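Inositol monophosphatase (Zymomonas mobilis, PDB 4N81) probably hydrolyses phosphate monoesters such as inositol monophosphate, as a magnesium-dependent phosphatase of the inositol monophosphatase superfamily. Local coordinates at residues 152-158 against 178-184; 170-174 against 253-259; 141-145 against 220-224. One frame throughout, in Å; residues are numbered along the deposited sequence.

Overall arrangement
Coming from the N terminus, the chain first finishes the seven-stranded mixed sheet at strand 140-141 and enters 141-145, which waits for its partner 220-224; contact 3 closes a loop of 74 residues, tying the link between the two sheets to the end of helix 214-220. Contact 1 is nested within that loop: strand 154-157 pairs with strand 180-183 at one side of the five-stranded sheet. Between those two strands runs helix 165-175, whose residues 170-174 meet the C-terminal 253-259 in contact 2. Contact 2 thus crosses both others. F171 packs its CZ on T157, L155 and T181, joining contacts 1 and 2.

Contact 1. Residues 152-158 against 178-184; sequences HALLATT and CRDTLLG
L155 N donates to D180 O at 2.9 Å in an almost straight bond (172°), and L155 O then takes the amide of L182 at 2.8 Å. The alternation runs on as T157 N reaches L182 O, so 154-157 and 180-183 pair as parallel strands. At the start of the pairing A153 O is gripped by R179 N and, weakly, by D180 N. At the far end G184 N makes weak bonds to both T157 O and T158 O.

The L155 side chain runs outward from CB, which sits 4.0 Å from C178 SG and also close to T181 OG1. CG is anti to the backbone N (chi1 171°), which lays the branch alongside T181, the two side chains pointing the same way, and CG itself borders T181 OG1. CD2 at the tip comes 3.7 Å from T181 OG1, lies near C178 SG as well, and touches F171 CZ of helix 165-175. That helix is the middle of a beta-alpha-beta unit: strand 154-157 leads into it, strand 180-183 follows it, and L155, T157 and T181 all turn their side chains to it. Within this chain, strand 180-183 is an outermost strand of the five-stranded mixed sheet.

The same side of the sheet holds T157 CG2, lying beside L183 CD2 at 3.7 Å. On the other side L154 CD1 rests over the backbone at D180 O, 3.3 Å away, and crosses obliquely to L182, whose CG it meets at 4.1 Å. T157 OG1 hydrogen-bonds to V202 O, and D180 OD2 forms a salt bridge to R92 of the second subunit. Just past the strand, T158 OG1 hydrogen-bonds to E203 OE2, and the T158 side chain lies about 7 Å from that of D89, a predicted magnesium ligand.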
# COMPACT_ATOMS: atom_id res chain seq x y z
N HIS A 152 16.16 -14.31 -5.06
CA HIS A 152 15.43 -13.61 -6.13
C HIS A 152 13.99 -13.26 -5.78
O HIS A 152 13.27 -12.60 -6.58
CB HIS A 152 15.44 -14.42 -7.44
CG HIS A 152 16.79 -14.49 -8.08
ND1 HIS A 152 17.31 -13.47 -8.84
CD2 HIS A 152 17.74 -15.45 -8.03
CE1 HIS A 152 18.53 -13.80 -9.23
NE2 HIS A 152 18.80 -15.01 -8.78
N ALA A 153 13.55 -13.71 -4.61
CA ALA A 153 12.13 -13.61 -4.28
C ALA A 153 11.74 -12.25 -3.64
O ALA A 153 12.49 -11.68 -2.84
CB ALA A 153 11.74 -14.74 -3.33
N LEU A 154 10.55 -11.78 -4.00
CA LEU A 154 9.92 -10.66 -3.29
C LEU A 154 8.96 -11.21 -2.25
O LEU A 154 8.09 -11.99 -2.57
CB LEU A 154 9.13 -9.81 -4.28
CG LEU A 154 8.39 -8.61 -3.74
CD1 LEU A 154 9.33 -7.77 -2.93
CD2 LEU A 154 7.98 -7.77 -4.98
N LEU A 155 9.17 -10.80 -0.99
CA LEU A 155 8.43 -11.29 0.16
C LEU A 155 7.52 -10.13 0.60
O LEU A 155 7.94 -8.99 0.53
CB LEU A 155 9.42 -11.55 1.32
CG LEU A 155 8.89 -11.88 2.74
CD1 LEU A 155 8.07 -13.20 2.73
CD2 LEU A 155 10.12 -11.99 3.69
N ALA A 156 6.33 -10.41 1.10
CA ALA A 156 5.50 -9.34 1.63
C ALA A 156 4.95 -9.80 2.95
O ALA A 156 4.75 -11.01 3.19
CB ALA A 156 4.28 -9.06 0.66
N THR A 157 4.66 -8.82 3.80
CA THR A 157 3.89 -9.13 5.03
C THR A 157 3.21 -7.82 5.48
O THR A 157 3.68 -6.73 5.10
CB THR A 157 4.75 -9.64 6.18
OG1 THR A 157 3.89 -10.27 7.18
CG2 THR A 157 5.58 -8.48 6.87
N THR A 158 2.11 -7.91 6.22
CA THR A 158 1.41 -6.66 6.54
C THR A 158 2.25 -5.82 7.51
O THR A 158 2.42 -4.61 7.30
CB THR A 158 0.01 -6.94 7.15
OG1 THR A 158 -0.80 -7.57 6.12
CG2 THR A 158 -0.64 -5.61 7.57
N CYS A 178 15.66 -12.99 1.46
CA CYS A 178 14.92 -12.59 0.23
C CYS A 178 15.51 -11.38 -0.46
O CYS A 178 16.30 -10.65 0.14
CB CYS A 178 13.43 -12.36 0.50
SG CYS A 178 12.64 -13.97 1.03
N ARG A 179 15.17 -11.20 -1.74
CA ARG A 179 15.70 -10.08 -2.52
C ARG A 179 15.10 -8.74 -2.03
O ARG A 179 15.78 -7.72 -1.99
CB ARG A 179 15.26 -10.24 -3.98
CG ARG A 179 15.85 -9.14 -4.93
CD ARG A 179 14.74 -8.30 -5.64
NE ARG A 179 14.59 -8.63 -7.07
CZ ARG A 179 14.21 -7.80 -8.05
NH1 ARG A 179 13.91 -6.54 -7.81
NH2 ARG A 179 14.14 -8.24 -9.29
N ASP A 180 13.82 -8.74 -1.72
CA ASP A 180 13.20 -7.52 -1.19
C ASP A 180 11.97 -7.87 -0.42
O ASP A 180 11.42 -8.93 -0.65
CB ASP A 180 12.74 -6.56 -2.28
CG ASP A 180 12.44 -5.14 -1.69
OD1 ASP A 180 13.11 -4.75 -0.68
OD2 ASP A 180 11.52 -4.46 -2.19
N THR A 181 11.58 -6.98 0.50
CA THR A 181 10.37 -7.22 1.29
C THR A 181 9.47 -6.01 1.18
O THR A 181 9.95 -4.87 1.38
CB THR A 181 10.79 -7.46 2.78
OG1 THR A 181 11.57 -8.67 2.85
CG2 THR A 181 9.56 -7.65 3.65
N LEU A 182 8.18 -6.20 0.88
CA LEU A 182 7.29 -5.04 0.84
C LEU A 182 6.34 -5.19 2.00
O LEU A 182 6.04 -6.32 2.43
CB LEU A 182 6.47 -5.03 -0.45
CG LEU A 182 7.26 -4.48 -1.68
CD1 LEU A 182 6.37 -4.60 -2.94
CD2 LEU A 182 7.72 -3.00 -1.44
N LEU A 183 5.90 -4.06 2.54
CA LEU A 183 5.14 -4.09 3.79
C LEU A 183 3.76 -3.48 3.63
O LEU A 183 3.54 -2.64 2.75
CB LEU A 183 5.94 -3.29 4.85
CG LEU A 183 7.32 -3.94 5.16
CD1 LEU A 183 8.10 -2.98 6.08
CD2 LEU A 183 7.12 -5.34 5.82
N GLY A 184 2.84 -3.89 4.49
CA GLY A 184 1.45 -3.43 4.48
C GLY A 184 0.64 -4.21 3.45
O GLY A 184 1.21 -4.75 2.49

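Contact 2. Residues 170-174 against 253-259; sequences HFDKI and ALSAMEL
H170 and K173 bring the polar interactions. H170 ND1 donates to M257 O at 2.9 Å, with the acceptor lying near the ring plane, at its edge. K173, its chain extended beyond CG, crosses E258 at about a right angle and forms a salt bridge, NZ to OE1 at 2.8 Å, from above the carboxylate plane. A water accepts from K173 NZ and donates to E258 O.

One CH-pi contact joins the chain terminus: L259 CD2 stands over the centre of the H170 ring, 3.5 Å from the centroid. With an alanine in place of H170, M257 O would probably lose its side-chain donor and L259 CD2 the ring face it rests on.

The apolar part is carried by I174. CD1 reaches A253 CB at 3.5 Å, helped by CG1 being anti to the backbone N (chi1 -178°), while CG2 packs on M257 CG at 3.6 Å.

The short helical segments 170-174 and 253-257 run at 120° to each other. The chemistry implies a division of labour: carbon contacts seat the buried side, while imidazole, ammonium and water pin the end of helix 250-257, where E258 has positive phi, at the C terminus.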
# COMPACT_ATOMS: atom_id res chain seq x y z
N HIS A 170 11.37 -15.41 13.44
CA HIS A 170 11.28 -16.24 12.22
C HIS A 170 11.10 -15.39 10.94
O HIS A 170 11.72 -15.66 9.86
CB HIS A 170 10.07 -17.19 12.34
CG HIS A 170 10.12 -18.09 13.53
ND1 HIS A 170 11.16 -18.98 13.73
CD2 HIS A 170 9.25 -18.27 14.55
CE1 HIS A 170 10.94 -19.65 14.86
NE2 HIS A 170 9.79 -19.25 15.37
N PHE A 171 10.28 -14.33 11.07
CA PHE A 171 10.06 -13.49 9.91
C PHE A 171 11.34 -12.77 9.52
O PHE A 171 11.70 -12.66 8.34
CB PHE A 171 8.95 -12.45 10.12
CG PHE A 171 8.72 -11.63 8.87
CD1 PHE A 171 8.05 -12.20 7.80
CD2 PHE A 171 9.26 -10.33 8.74
CE1 PHE A 171 7.88 -11.49 6.61
CE2 PHE A 171 9.09 -9.62 7.54
CZ PHE A 171 8.43 -10.22 6.48
N ASP A 172 12.07 -12.26 10.53
CA ASP A 172 13.27 -11.54 10.19
C ASP A 172 14.30 -12.44 9.50
O ASP A 172 15.05 -12.00 8.56
CB ASP A 172 13.89 -10.99 11.48
CG ASP A 172 14.88 -9.90 11.18
OD1 ASP A 172 14.42 -8.90 10.60
OD2 ASP A 172 16.10 -10.09 11.42
N LYS A 173 14.33 -13.70 9.93
CA LYS A 173 15.29 -14.60 9.34
C LYS A 173 14.97 -14.85 7.87
O LYS A 173 15.90 -14.90 7.01
CB LYS A 173 15.35 -15.92 10.11
CG LYS A 173 16.06 -15.77 11.50
CD LYS A 173 16.14 -17.06 12.27
CE LYS A 173 17.00 -16.85 13.58
NZ LYS A 173 16.97 -18.16 14.35
N ILE A 174 13.69 -15.08 7.55
CA ILE A 174 13.42 -15.20 6.10
C ILE A 174 13.55 -13.90 5.29
O ILE A 174 14.08 -13.91 4.15
CB ILE A 174 12.10 -15.93 5.77
CG1 ILE A 174 11.93 -16.07 4.23
CG2 ILE A 174 10.89 -15.24 6.42
CD1 ILE A 174 10.75 -16.99 3.87
N ALA A 253 11.85 -21.53 1.98
CA ALA A 253 11.30 -20.47 2.78
C ALA A 253 11.09 -20.91 4.23
O ALA A 253 11.52 -20.22 5.18
CB ALA A 253 9.92 -19.97 2.15
N LEU A 254 10.48 -22.07 4.41
CA LEU A 254 10.24 -22.53 5.80
C LEU A 254 11.57 -22.82 6.47
O LEU A 254 11.77 -22.50 7.62
CB LEU A 254 9.31 -23.75 5.80
CG LEU A 254 7.87 -23.47 5.38
CD1 LEU A 254 7.07 -24.81 5.26
CD2 LEU A 254 7.16 -22.51 6.35
N SER A 255 12.50 -23.40 5.72
CA SER A 255 13.85 -23.63 6.24
C SER A 255 14.50 -22.33 6.74
O SER A 255 15.04 -22.27 7.85
CB SER A 255 14.73 -24.21 5.14
OG SER A 255 14.45 -25.57 4.91
N ALA A 256 14.44 -21.29 5.92
CA ALA A 256 15.08 -20.02 6.25
C ALA A 256 14.50 -19.39 7.57
O ALA A 256 15.18 -18.68 8.29
CB ALA A 256 14.87 -19.02 5.08
N MET A 257 13.23 -19.66 7.85
CA MET A 257 12.55 -19.19 9.06
C MET A 257 13.08 -19.82 10.37
O MET A 257 12.86 -19.27 11.45
CB MET A 257 11.02 -19.42 8.93
CG MET A 257 10.40 -18.47 7.95
SD MET A 257 8.68 -18.86 7.57
CE MET A 257 7.92 -18.33 9.11
N GLU A 258 13.79 -20.95 10.25
CA GLU A 258 14.41 -21.63 11.41
C GLU A 258 13.38 -21.93 12.51
O GLU A 258 13.49 -21.47 13.64
CB GLU A 258 15.61 -20.82 11.96
CG GLU A 258 16.75 -20.80 10.91
CD GLU A 258 17.97 -20.02 11.40
OE1 GLU A 258 18.20 -20.00 12.63
OE2 GLU A 258 18.65 -19.39 10.56
N LEU A 259 12.37 -22.68 12.12
CA LEU A 259 11.30 -23.02 13.02
C LEU A 259 11.70 -24.30 13.84
O LEU A 259 10.91 -24.51 14.77
CB LEU A 259 10.04 -23.30 12.21
CG LEU A 259 9.52 -22.09 11.38
CD1 LEU A 259 8.70 -22.53 10.11
CD2 LEU A 259 8.72 -21.15 12.27
O HOH W 1 14.38 -19.02 14.79

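Contact 3. Residues 141-145 against 220-224; sequences VIHTR and GAGGI
T144 is the residue that fits against A221-G223, and its backbone amide makes the one direct hydrogen bond between the segments: N to A221 O, 3.0 Å and nearly straight at 170°, with the donor tilted out of the carbonyl plane. The side chain then splits its duties. With chi1 at 61°, OG1 sits between the backbone N and the carbonyl carbon, 3.5 Å from G222 C, and its hydrogen bond goes outside the segments, to G245 O. The same torsion puts CG2 anti to the carbonyl carbon, beside the backbone N, where it lies 3.8 Å from A221 CB and 3.6 Å from G223 N.

I142 approaches more loosely, its CG1 at 4.4 Å from A221 CB, and also packs on T135 and F137 of strand 133-137. H143 turns its side chain away, but its CA comes to A221 O at 3.5 Å, so that oxygen receives a CA-H as well as the amide. A water donates to both I142 O and G220 O, bridging the backbones beside the direct bond.

A CB on G222 would fall 3.3 Å from T144 OG1 and jam against the carbonyl O of A221, which alone calls for glycine; one on G223 would press on T144 CG2. G222 carries the positive phi of a Schellman motif. This is a helix C-terminal cap, ending helix 214-220 where the linker from strand 140-141 to strand 154-157 passes it.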
# COMPACT_ATOMS: atom_id res chain seq x y z
N VAL A 141 -8.11 -15.26 -16.71
CA VAL A 141 -7.31 -16.27 -16.00
C VAL A 141 -5.95 -15.66 -15.65
O VAL A 141 -5.37 -14.95 -16.48
CB VAL A 141 -7.10 -17.52 -16.83
CG1 VAL A 141 -6.13 -18.51 -16.10
CG2 VAL A 141 -8.44 -18.19 -17.06
N ILE A 142 -5.43 -15.97 -14.46
CA ILE A 142 -4.15 -15.42 -14.05
C ILE A 142 -3.25 -16.52 -13.50
O ILE A 142 -3.73 -17.61 -13.15
CB ILE A 142 -4.33 -14.31 -12.96
CG1 ILE A 142 -5.03 -14.90 -11.72
CG2 ILE A 142 -5.08 -13.06 -13.59
CD1 ILE A 142 -4.90 -13.92 -10.45
N HIS A 143 -1.95 -16.22 -13.45
CA HIS A 143 -0.96 -17.20 -13.09
C HIS A 143 0.08 -16.59 -12.14
O HIS A 143 0.59 -15.50 -12.40
CB HIS A 143 -0.20 -17.64 -14.37
CG HIS A 143 -1.09 -18.34 -15.35
ND1 HIS A 143 -1.70 -17.69 -16.41
CD2 HIS A 143 -1.48 -19.64 -15.43
CE1 HIS A 143 -2.43 -18.56 -17.09
NE2 HIS A 143 -2.30 -19.75 -16.53
N THR A 144 0.45 -17.36 -11.11
CA THR A 144 1.62 -17.01 -10.30
C THR A 144 2.87 -17.17 -11.18
O THR A 144 2.80 -17.75 -12.29
CB THR A 144 1.76 -17.91 -9.12
OG1 THR A 144 1.94 -19.28 -9.57
CG2 THR A 144 0.50 -17.79 -8.17
N ARG A 145 3.97 -16.53 -10.77
CA ARG A 145 5.24 -16.71 -11.46
C ARG A 145 6.15 -17.66 -10.75
O ARG A 145 5.97 -17.95 -9.54
CB ARG A 145 5.97 -15.39 -11.62
CG ARG A 145 6.50 -14.79 -10.27
CD ARG A 145 7.16 -13.41 -10.56
NE ARG A 145 7.65 -12.81 -9.31
CZ ARG A 145 7.77 -11.49 -9.13
NH1 ARG A 145 7.54 -10.66 -10.14
NH2 ARG A 145 8.19 -11.04 -7.94
N GLY A 220 -5.57 -21.68 -7.15
CA GLY A 220 -6.11 -21.82 -8.49
C GLY A 220 -5.32 -20.95 -9.45
O GLY A 220 -5.52 -21.05 -10.68
N ALA A 221 -4.47 -20.07 -8.90
CA ALA A 221 -3.49 -19.34 -9.74
C ALA A 221 -2.19 -20.13 -9.97
O ALA A 221 -1.33 -19.72 -10.72
CB ALA A 221 -3.18 -17.91 -9.17
N GLY A 222 -2.07 -21.29 -9.33
CA GLY A 222 -0.84 -22.06 -9.50
C GLY A 222 0.08 -21.99 -8.27
O GLY A 222 1.14 -22.64 -8.24
N GLY A 223 -0.32 -21.21 -7.26
CA GLY A 223 0.50 -21.09 -6.06
C GLY A 223 0.21 -22.13 -4.99
O GLY A 223 -0.50 -23.12 -5.21
N ILE A 224 0.78 -21.93 -3.81
CA ILE A 224 0.55 -22.89 -2.74
C ILE A 224 0.37 -22.03 -1.48
O ILE A 224 1.04 -21.02 -1.30
CB ILE A 224 1.74 -23.88 -2.59
CG1 ILE A 224 1.55 -24.82 -1.39
CG2 ILE A 224 3.09 -23.16 -2.43
CD1 ILE A 224 2.54 -26.08 -1.55
O HOH W 2 -4.42 -20.36 -13.20